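Local coordinates for pyoverdine biosynthesis protein PvcB (Pseudomonas aeruginosa, PDB 4YLM) that catalyses the iron- and 2-oxoglutarate-dependent oxidation of tyrosine isonitrile in the biosynthesis of paerucumarin, at residues L29-V40 with H55-F66; L160-Y168 with F214-Q223. All coordinates share one frame; numbering follows the deposited sequence.

Interaction 1 of 2, residues L29-V40 with H55-F66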
loop_
_atom_site.group_PDB
_atom_site.type_symbol
_atom_site.label_atom_id
_atom_site.label_comp_id
_atom_site.label_asym_id
_atom_site.label_seq_id
_atom_site.Cartn_x
_atom_site.Cartn_y
_atom_site.Cartn_z
ATOM N N LEU A 29 0.342 17.107 2.790
ATOM C CA LEU A 29 -0.816 16.473 3.408
ATOM C C LEU A 29 -0.664 16.525 4.917
ATOM O O LEU A 29 0.428 16.322 5.438
ATOM C CB LEU A 29 -0.931 15.020 2.926
ATOM C CG LEU A 29 -2.152 14.210 3.378
ATOM C CD1 LEU A 29 -3.393 14.738 2.654
ATOM C CD2 LEU A 29 -1.947 12.722 3.060
ATOM N N LEU A 30 -1.746 16.846 5.622
ATOM C CA LEU A 30 -1.743 16.850 7.072
ATOM C C LEU A 30 -2.407 15.571 7.540
ATOM O O LEU A 30 -3.503 15.240 7.085
ATOM C CB LEU A 30 -2.520 18.054 7.630
ATOM C CG LEU A 30 -2.797 18.085 9.142
ATOM C CD1 LEU A 30 -1.494 18.153 9.972
ATOM C CD2 LEU A 30 -3.742 19.238 9.545
ATOM N N LEU A 31 -1.753 14.862 8.457
ATOM C CA LEU A 31 -2.344 13.660 9.060
ATOM C C LEU A 31 -2.482 13.885 10.549
ATOM O O LEU A 31 -1.559 14.381 11.189
ATOM C CB LEU A 31 -1.452 12.442 8.846
ATOM C CG LEU A 31 -1.222 11.958 7.412
ATOM C CD1 LEU A 31 -0.130 12.776 6.787
ATOM C CD2 LEU A 31 -0.831 10.477 7.431
ATOM N N GLU A 32 -3.624 13.497 11.103
ATOM C CA GLU A 32 -3.831 13.633 12.533
ATOM C C GLU A 32 -4.423 12.347 13.083
ATOM O O GLU A 32 -5.093 11.608 12.363
ATOM C CB GLU A 32 -4.737 14.833 12.833
ATOM C CG GLU A 32 -4.173 16.153 12.319
ATOM C CD GLU A 32 -5.182 17.285 12.457
ATOM O OE1 GLU A 32 -5.097 18.026 13.455
ATOM O OE2 GLU A 32 -6.086 17.402 11.592
ATOM N N PRO A 33 -4.172 12.074 14.371
ATOM C CA PRO A 33 -4.521 10.781 14.969
ATOM C C PRO A 33 -6.014 10.462 14.943
ATOM O O PRO A 33 -6.848 11.337 15.165
ATOM C CB PRO A 33 -4.002 10.909 16.417
ATOM C CG PRO A 33 -3.812 12.401 16.651
ATOM C CD PRO A 33 -3.467 12.965 15.313
ATOM N N GLY A 34 -6.344 9.203 14.683
ATOM C CA GLY A 34 -7.730 8.778 14.651
ATOM C C GLY A 34 -8.203 8.177 15.966
ATOM O O GLY A 34 -9.378 7.839 16.101
ATOM N N ARG A 35 -7.284 8.035 16.920
ATOM C CA ARG A 35 -7.602 7.500 18.244
ATOM C C ARG A 35 -6.860 8.268 19.313
ATOM O O ARG A 35 -5.737 8.712 19.096
ATOM C CB ARG A 35 -7.203 6.021 18.369
ATOM C CG ARG A 35 -7.958 5.061 17.451
ATOM C CD ARG A 35 -7.605 3.590 17.797
ATOM N NE ARG A 35 -6.212 3.252 17.486
ATOM C CZ ARG A 35 -5.841 2.517 16.435
ATOM N NH1 ARG A 35 -6.756 2.055 15.592
ATOM N NH2 ARG A 35 -4.552 2.259 16.217
ATOM N N PRO A 36 -7.469 8.392 20.502
ATOM C CA PRO A 36 -6.768 9.027 21.620
ATOM C C PRO A 36 -5.430 8.344 21.895
ATOM O O PRO A 36 -5.381 7.116 21.972
ATOM C CB PRO A 36 -7.731 8.818 22.796
ATOM C CG PRO A 36 -9.083 8.763 22.163
ATOM C CD PRO A 36 -8.858 8.035 20.840
ATOM N N GLY A 37 -4.364 9.129 22.011
ATOM C CA GLY A 37 -3.060 8.600 22.386
ATOM C C GLY A 37 -2.280 7.905 21.273
ATOM O O GLY A 37 -1.201 7.358 21.510
ATOM N N MET A 38 -2.805 7.930 20.053
ATOM C CA MET A 38 -2.157 7.216 18.948
ATOM C C MET A 38 -0.715 7.663 18.718
ATOM O O MET A 38 -0.388 8.846 18.797
ATOM C CB MET A 38 -2.984 7.346 17.670
ATOM C CG MET A 38 -2.356 6.710 16.429
ATOM S SD MET A 38 -3.511 6.808 15.035
ATOM C CE MET A 38 -4.772 5.681 15.552
ATOM N N HIS A 39 0.151 6.696 18.443
ATOM C CA HIS A 39 1.582 6.935 18.254
ATOM C C HIS A 39 1.865 6.828 16.752
ATOM O O HIS A 39 1.160 6.110 16.057
ATOM C CB HIS A 39 2.323 5.841 19.028
ATOM C CG HIS A 39 3.809 6.000 19.073
ATOM N ND1 HIS A 39 4.623 5.716 17.998
ATOM C CD2 HIS A 39 4.637 6.334 20.095
ATOM C CE1 HIS A 39 5.886 5.908 18.343
ATOM N NE2 HIS A 39 5.921 6.279 19.610
ATOM N N VAL A 40 2.871 7.533 16.235
ATOM C CA VAL A 40 3.108 7.518 14.799
ATOM C C VAL A 40 3.352 6.101 14.269
ATOM O O VAL A 40 3.041 5.806 13.116
ATOM C CB VAL A 40 4.309 8.393 14.374
ATOM C CG1 VAL A 40 4.031 9.875 14.647
ATOM C CG2 VAL A 40 5.558 7.933 15.074
ATOM N N HIS A 55 2.193 13.092 -2.430
ATOM C CA HIS A 55 1.909 14.385 -1.827
ATOM C C HIS A 55 3.203 15.161 -1.528
ATOM O O HIS A 55 3.147 16.356 -1.249
ATOM C CB HIS A 55 1.123 14.218 -0.528
ATOM C CG HIS A 55 -0.250 13.637 -0.706
ATOM N ND1 HIS A 55 -1.332 14.391 -1.109
ATOM C CD2 HIS A 55 -0.723 12.385 -0.490
ATOM C CE1 HIS A 55 -2.409 13.625 -1.145
ATOM N NE2 HIS A 55 -2.065 12.401 -0.786
ATOM N N HIS A 56 4.341 14.459 -1.540
ATOM C CA HIS A 56 5.691 15.051 -1.389
ATOM C C HIS A 56 6.087 15.539 -0.001
ATOM O O HIS A 56 7.271 15.553 0.340
ATOM C CB HIS A 56 5.950 16.142 -2.451
ATOM C CG HIS A 56 5.627 15.694 -3.841
ATOM N ND1 HIS A 56 6.167 14.551 -4.392
ATOM C CD2 HIS A 56 4.800 16.214 -4.783
ATOM C CE1 HIS A 56 5.694 14.390 -5.618
ATOM N NE2 HIS A 56 4.861 15.383 -5.878
ATOM N N LEU A 57 5.116 15.948 0.802
ATOM C CA LEU A 57 5.404 16.427 2.148
ATOM C C LEU A 57 4.285 16.007 3.090
ATOM O O LEU A 57 3.136 16.410 2.912
ATOM C CB LEU A 57 5.546 17.967 2.162
ATOM C CG LEU A 57 5.994 18.603 3.486
ATOM C CD1 LEU A 57 7.363 18.074 3.925
ATOM C CD2 LEU A 57 6.030 20.144 3.404
ATOM N N LEU A 58 4.604 15.181 4.084
ATOM C CA LEU A 58 3.602 14.780 5.062
ATOM C C LEU A 58 3.883 15.454 6.399
ATOM O O LEU A 58 5.032 15.514 6.845
ATOM C CB LEU A 58 3.609 13.259 5.276
ATOM C CG LEU A 58 3.608 12.361 4.039
ATOM C CD1 LEU A 58 3.524 10.885 4.474
ATOM C CD2 LEU A 58 2.441 12.710 3.119
ATOM N N LEU A 59 2.829 15.945 7.038
ATOM C CA LEU A 59 2.939 16.477 8.384
ATOM C C LEU A 59 2.062 15.613 9.267
ATOM O O LEU A 59 0.850 15.613 9.112
ATOM C CB LEU A 59 2.475 17.942 8.428
ATOM C CG LEU A 59 2.207 18.543 9.814
ATOM C CD1 LEU A 59 3.447 18.425 10.702
ATOM C CD2 LEU A 59 1.726 20.021 9.711
ATOM N N LEU A 60 2.675 14.816 10.136
ATOM C CA LEU A 60 1.917 14.071 11.138
ATOM C C LEU A 60 1.944 14.890 12.418
ATOM O O LEU A 60 3.011 15.099 13.012
ATOM C CB LEU A 60 2.524 12.690 11.393
ATOM C CG LEU A 60 2.371 11.668 10.261
ATOM C CD1 LEU A 60 3.291 11.986 9.111
ATOM C CD2 LEU A 60 2.665 10.264 10.803
ATOM N N ARG A 61 0.773 15.352 12.844
ATOM C CA ARG A 61 0.696 16.311 13.945
ATOM C C ARG A 61 -0.278 15.855 15.005
ATOM O O ARG A 61 -1.409 15.467 14.704
ATOM C CB ARG A 61 0.306 17.706 13.411
ATOM C CG ARG A 61 0.043 18.759 14.498
ATOM C CD ARG A 61 0.093 20.182 13.915
ATOM N NE ARG A 61 1.459 20.635 13.679
ATOM C CZ ARG A 61 1.787 21.849 13.237
ATOM N NH1 ARG A 61 0.840 22.739 12.950
ATOM N NH2 ARG A 61 3.064 22.167 13.069
ATOM N N GLY A 62 0.164 15.892 16.254
ATOM C CA GLY A 62 -0.695 15.546 17.368
ATOM C C GLY A 62 -0.568 14.081 17.764
ATOM O O GLY A 62 -1.337 13.588 18.592
ATOM N N PHE A 63 0.391 13.373 17.172
ATOM C CA PHE A 63 0.618 11.965 17.548
ATOM C C PHE A 63 1.577 11.924 18.735
ATOM O O PHE A 63 2.385 12.831 18.908
ATOM C CB PHE A 63 1.250 11.170 16.390
ATOM C CG PHE A 63 0.325 10.944 15.220
ATOM C CD1 PHE A 63 -0.353 9.740 15.077
ATOM C CD2 PHE A 63 0.152 11.926 14.257
ATOM C CE1 PHE A 63 -1.207 9.524 13.999
ATOM C CE2 PHE A 63 -0.703 11.727 13.177
ATOM C CZ PHE A 63 -1.386 10.524 13.044
ATOM N N ALA A 64 1.505 10.877 19.546
ATOM C CA ALA A 64 2.579 10.625 20.501
ATOM C C ALA A 64 3.735 10.198 19.617
ATOM O O ALA A 64 3.538 9.480 18.628
ATOM C CB ALA A 64 2.202 9.488 21.462
ATOM N N ALA A 65 4.939 10.626 19.946
ATOM C CA ALA A 65 6.087 10.259 19.130
ATOM C C ALA A 65 7.233 9.667 19.977
ATOM O O ALA A 65 7.003 9.073 21.028
ATOM C CB ALA A 65 6.557 11.461 18.269
ATOM N N PHE A 66 8.461 9.834 19.512
ATOM C CA PHE A 66 9.567 9.037 20.016
ATOM C C PHE A 66 10.205 9.604 21.284
ATOM O O PHE A 66 10.498 10.793 21.372
ATOM C CB PHE A 66 10.584 8.830 18.893
ATOM C CG PHE A 66 9.961 8.304 17.631
ATOM C CD1 PHE A 66 9.765 6.941 17.455
ATOM C CD2 PHE A 66 9.518 9.175 16.646
ATOM C CE1 PHE A 66 9.166 6.450 16.298
ATOM C CE2 PHE A 66 8.916 8.699 15.490
ATOM C CZ PHE A 66 8.740 7.327 15.313
HETATM O O HOH W 1 -3.678 17.009 15.500
HETATM O O HOH W 2 -1.999 11.062 19.951
#
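Phe63 lies against Pro33, Met38 and Val40. Its ring takes Pro33 CD over one face, a CH-pi contact 3.9 Å from the centroid, while Met38 SD stands at the edge, 3.7 Å from Phe63 CE1. Branched at CB, Val40 can serve two rings: CG1 packs on Phe63 CB, and CG2 presses on Phe66 CZ. Leu31 CB meets Leu60 CG at 4.1 Å; bulky apolar leucines suit this face, which helix 45-55 covers through Trp47 and Leu48. Leu29, its CG anti to the backbone N (chi1 -175°), sets CD2 over the face of His55. Strands 29-33 and 57-60 run parallel and, with helix 45-55, form a beta-alpha-beta unit; the ladder between the strands includes a nearly straight bond from Leu31 N to Leu59 O (2.8 Å, 175° at the hydrogen). Beyond it, hydrogen bonds run from Ala64 N to Met38 O and from Val40 N to Ala64 O. There His39 turns its edge to the face of Phe66, planes at 89°, its ND1 hydrogen-bonded to Gly41 N. At the polar edge one water links Glu32 OE1 (2.7 Å) to Arg61 O, another joins Met38 O to Gly62 O, and Arg61 forms a salt bridge with Asp250.

Interaction 2 of 2, residues L160-Y168 with F214-Q223; sequences LWRRASGRY and FHYDGIAPEQ
Antiparallel strand pairing in a partly exposed sheet joins 160-168 to 214-223, with strand 215-217 at one edge of the sheet within the chain and strand 165-169 in the middle of three. Ser165 and Asp217 form one hydrogen-bonded pair, Arg167 and His215 the next, the latter tied by Arg167 N to His215 O at 2.8 Å. A diagonal salt bridge spans the two pairs: Arg167 NE reaches Asp217 OD2 at 2.6 Å and NH2 reaches OD1 at 3.0 Å, each oxygen using its syn lone pair. Arginine suits the place because NE and NH2, side by side, match both oxygens; a bend at chi3 (-71°) brings its guanidinium within 25° of the carboxylate plane, and His215 CB packs over one face.

On the other, buried face, Gly166 leaves room for Tyr168, whose OH lies 3.7 Å from Tyr216 CE2; both hydroxyls bond the backbone of Cys198. Tyr168 CD1 also meets Phe214 CD2 at 3.7 Å. By helix 155-163, Leu160 CD1 touches Ile219 CG2, a methyl that also sits over the Arg163 guanidinium. Gly218 has positive phi, and a side chain there would run into Arg163 O. This is the outer antiparallel pair of the sheet 178-182, 165-169 and 215-217, whose Phe214 side chain comes about 7 Å from that of the iron ligand His112.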
loop_
_atom_site.group_PDB
_atom_site.type_symbol
_atom_site.label_atom_id
_atom_site.label_comp_id
_atom_site.label_asym_id
_atom_site.label_seq_id
_atom_site.Cartn_x
_atom_site.Cartn_y
_atom_site.Cartn_z
ATOM N N LEU A 160 14.061 29.016 -21.192
ATOM C CA LEU A 160 15.327 29.328 -20.531
ATOM C C LEU A 160 15.760 28.208 -19.560
ATOM O O LEU A 160 16.901 27.739 -19.608
ATOM C CB LEU A 160 15.228 30.673 -19.799
ATOM C CG LEU A 160 16.522 31.295 -19.261
ATOM C CD1 LEU A 160 17.483 31.620 -20.397
ATOM C CD2 LEU A 160 16.216 32.541 -18.439
ATOM N N TRP A 161 14.850 27.775 -18.688
ATOM C CA TRP A 161 15.186 26.732 -17.712
ATOM C C TRP A 161 15.715 25.485 -18.394
ATOM O O TRP A 161 16.672 24.859 -17.925
ATOM C CB TRP A 161 13.964 26.343 -16.880
ATOM C CG TRP A 161 13.425 27.427 -16.024
ATOM C CD1 TRP A 161 13.881 28.706 -15.937
ATOM C CD2 TRP A 161 12.314 27.330 -15.122
ATOM N NE1 TRP A 161 13.120 29.417 -15.040
ATOM C CE2 TRP A 161 12.148 28.593 -14.531
ATOM C CE3 TRP A 161 11.444 26.291 -14.757
ATOM C CZ2 TRP A 161 11.152 28.851 -13.598
ATOM C CZ3 TRP A 161 10.451 26.555 -13.839
ATOM C CH2 TRP A 161 10.316 27.819 -13.263
ATOM N N ARG A 162 15.083 25.123 -19.504
ATOM C CA ARG A 162 15.413 23.883 -20.204
ATOM C C ARG A 162 16.811 23.844 -20.806
ATOM O O ARG A 162 17.341 22.767 -21.067
ATOM C CB ARG A 162 14.372 23.576 -21.284
ATOM C CG ARG A 162 13.045 23.088 -20.722
ATOM C CD ARG A 162 12.009 22.959 -21.816
ATOM N NE ARG A 162 10.782 22.323 -21.344
ATOM C CZ ARG A 162 9.594 22.487 -21.918
ATOM N NH1 ARG A 162 9.472 23.281 -22.976
ATOM N NH2 ARG A 162 8.526 21.867 -21.434
ATOM N N ARG A 163 17.418 24.999 -21.046
ATOM C CA ARG A 163 18.781 24.964 -21.571
ATOM C C ARG A 163 19.849 25.198 -20.500
ATOM O O ARG A 163 21.042 25.015 -20.751
ATOM C CB ARG A 163 18.958 25.862 -22.807
ATOM C CG ARG A 163 18.342 27.251 -22.728
ATOM C CD ARG A 163 18.342 27.910 -24.119
ATOM N NE ARG A 163 18.245 29.369 -24.055
ATOM C CZ ARG A 163 19.282 30.199 -24.163
ATOM N NH1 ARG A 163 20.507 29.722 -24.350
ATOM N NH2 ARG A 163 19.095 31.512 -24.088
ATOM N N ALA A 164 19.406 25.540 -19.291
ATOM C CA ALA A 164 20.316 25.854 -18.194
ATOM C C ALA A 164 20.796 24.636 -17.393
ATOM O O ALA A 164 20.058 23.671 -17.194
ATOM C CB ALA A 164 19.681 26.883 -17.262
ATOM N N SER A 165 22.044 24.714 -16.938
ATOM C CA SER A 165 22.661 23.720 -16.068
ATOM C C SER A 165 23.337 24.451 -14.917
ATOM O O SER A 165 23.865 25.553 -15.102
ATOM C CB SER A 165 23.727 22.926 -16.823
ATOM O OG SER A 165 23.172 21.797 -17.467
ATOM N N GLY A 166 23.327 23.836 -13.736
ATOM C CA GLY A 166 23.978 24.401 -12.572
ATOM C C GLY A 166 25.274 23.680 -12.262
ATOM O O GLY A 166 25.339 22.454 -12.361
ATOM N N ARG A 167 26.312 24.445 -11.925
ATOM C CA ARG A 167 27.585 23.887 -11.471
ATOM C C ARG A 167 27.871 24.385 -10.063
ATOM O O ARG A 167 27.932 25.591 -9.819
ATOM C CB ARG A 167 28.737 24.277 -12.405
ATOM C CG ARG A 167 28.883 23.388 -13.641
ATOM C CD ARG A 167 30.191 23.675 -14.394
ATOM N NE ARG A 167 30.181 24.974 -15.070
ATOM C CZ ARG A 167 30.912 26.025 -14.704
ATOM N NH1 ARG A 167 31.725 25.943 -13.657
ATOM N NH2 ARG A 167 30.830 27.161 -15.385
ATOM N N TYR A 168 28.045 23.450 -9.139
ATOM C CA TYR A 168 28.164 23.794 -7.734
ATOM C C TYR A 168 29.457 23.229 -7.164
ATOM O O TYR A 168 29.886 22.134 -7.541
ATOM C CB TYR A 168 26.942 23.272 -6.962
ATOM C CG TYR A 168 25.636 23.586 -7.665
ATOM C CD1 TYR A 168 25.164 24.889 -7.743
ATOM C CD2 TYR A 168 24.887 22.584 -8.266
ATOM C CE1 TYR A 168 23.979 25.185 -8.397
ATOM C CE2 TYR A 168 23.698 22.870 -8.920
ATOM C CZ TYR A 168 23.246 24.170 -8.977
ATOM O OH TYR A 168 22.073 24.459 -9.631
ATOM N N PHE A 214 28.673 29.007 -7.675
ATOM C CA PHE A 214 27.382 28.935 -8.355
ATOM C C PHE A 214 27.444 29.472 -9.780
ATOM O O PHE A 214 27.235 30.662 -10.012
ATOM C CB PHE A 214 26.326 29.710 -7.567
ATOM C CG PHE A 214 26.129 29.205 -6.172
ATOM C CD1 PHE A 214 26.774 29.813 -5.105
ATOM C CD2 PHE A 214 25.305 28.117 -5.927
ATOM C CE1 PHE A 214 26.598 29.346 -3.816
ATOM C CE2 PHE A 214 25.126 27.643 -4.642
ATOM C CZ PHE A 214 25.770 28.257 -3.584
ATOM N N HIS A 215 27.720 28.585 -10.732
ATOM C CA HIS A 215 27.777 28.957 -12.142
ATOM C C HIS A 215 26.606 28.320 -12.888
ATOM O O HIS A 215 26.196 27.205 -12.563
ATOM C CB HIS A 215 29.109 28.507 -12.746
ATOM C CG HIS A 215 30.304 28.966 -11.963
ATOM N ND1 HIS A 215 31.402 28.162 -11.737
ATOM C CD2 HIS A 215 30.568 30.144 -11.349
ATOM C CE1 HIS A 215 32.290 28.825 -11.017
ATOM N NE2 HIS A 215 31.808 30.031 -10.767
ATOM N N TYR A 216 26.064 29.023 -13.879
ATOM C CA TYR A 216 24.931 28.500 -14.634
ATOM C C TYR A 216 25.196 28.471 -16.145
ATOM O O TYR A 216 25.230 29.511 -16.804
ATOM C CB TYR A 216 23.647 29.260 -14.275
ATOM C CG TYR A 216 23.317 29.178 -12.796
ATOM C CD1 TYR A 216 23.598 30.238 -11.940
ATOM C CD2 TYR A 216 22.747 28.029 -12.250
ATOM C CE1 TYR A 216 23.312 30.164 -10.582
ATOM C CE2 TYR A 216 22.461 27.942 -10.890
ATOM C CZ TYR A 216 22.740 29.012 -10.062
ATOM O OH TYR A 216 22.459 28.933 -8.706
ATOM N N ASP A 217 25.387 27.264 -16.675
ATOM C CA ASP A 217 25.784 27.058 -18.067
ATOM C C ASP A 217 24.599 26.891 -19.004
ATOM O O ASP A 217 23.455 26.735 -18.564
ATOM C CB ASP A 217 26.643 25.801 -18.187
ATOM C CG ASP A 217 27.868 25.842 -17.311
ATOM O OD1 ASP A 217 28.313 26.954 -16.959
ATOM O OD2 ASP A 217 28.392 24.759 -16.980
ATOM N N GLY A 218 24.894 26.891 -20.302
ATOM C CA GLY A 218 23.908 26.585 -21.320
ATOM C C GLY A 218 23.113 27.805 -21.731
ATOM O O GLY A 218 22.360 27.776 -22.703
ATOM N N ILE A 219 23.269 28.880 -20.974
ATOM C CA ILE A 219 22.636 30.142 -21.323
ATOM C C ILE A 219 23.706 31.222 -21.427
ATOM O O ILE A 219 24.859 30.992 -21.059
ATOM C CB ILE A 219 21.595 30.560 -20.275
ATOM C CG1 ILE A 219 22.262 30.734 -18.909
ATOM C CG2 ILE A 219 20.473 29.528 -20.197
ATOM C CD1 ILE A 219 21.386 31.411 -17.879
ATOM N N ALA A 220 23.323 32.395 -21.920
ATOM C CA ALA A 220 24.249 33.520 -22.015
ATOM C C ALA A 220 24.366 34.231 -20.670
ATOM O O ALA A 220 23.374 34.371 -19.952
ATOM C CB ALA A 220 23.799 34.492 -23.100
ATOM N N PRO A 221 25.580 34.688 -20.328
ATOM C CA PRO A 221 25.846 35.319 -19.031
ATOM C C PRO A 221 24.849 36.430 -18.732
ATOM O O PRO A 221 24.480 36.632 -17.573
ATOM C CB PRO A 221 27.251 35.900 -19.209
ATOM C CG PRO A 221 27.885 35.022 -20.224
ATOM C CD PRO A 221 26.781 34.656 -21.181
ATOM N N GLU A 222 24.412 37.132 -19.772
ATOM C CA GLU A 222 23.421 38.190 -19.613
ATOM C C GLU A 222 22.076 37.633 -19.151
ATOM O O GLU A 222 21.209 38.380 -18.693
ATOM C CB GLU A 222 23.234 38.965 -20.921
ATOM C CG GLU A 222 24.491 39.644 -21.434
ATOM C CD GLU A 222 25.373 38.716 -22.249
ATOM O OE1 GLU A 222 26.599 38.961 -22.301
ATOM O OE2 GLU A 222 24.841 37.753 -22.846
ATOM N N GLN A 223 21.906 36.319 -19.272
ATOM C CA GLN A 223 20.643 35.683 -18.908
ATOM C C GLN A 223 20.629 35.078 -17.503
ATOM O O GLN A 223 19.582 34.627 -17.034
ATOM C CB GLN A 223 20.267 34.621 -19.940
ATOM C CG GLN A 223 19.691 35.193 -21.212
ATOM C CD GLN A 223 19.570 34.151 -22.288
ATOM O OE1 GLN A 223 20.459 33.313 -22.455
ATOM N NE2 GLN A 223 18.463 34.179 -23.017
#

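Interactions 1 and 2 lie on opposite sides of the chain's centre, their own centres about 41 Å apart, and share no strand or helix. Interaction 1 is largely buried and belongs to the mixed sheet, where parallel neighbours present leucines on one face to a covering helix and aromatic rings fill the loops beyond. Interaction 2 is more exposed and belongs to the separate three-stranded sheet; its exposed face carries an arginine-aspartate salt bridge and its buried face two tyrosines. Both rely on backbone pairing, but water bridges mark the margin of 29-40 with 55-66, whereas a direct salt bridge crosses 160-168 with 214-223. Other subunits touch only the first.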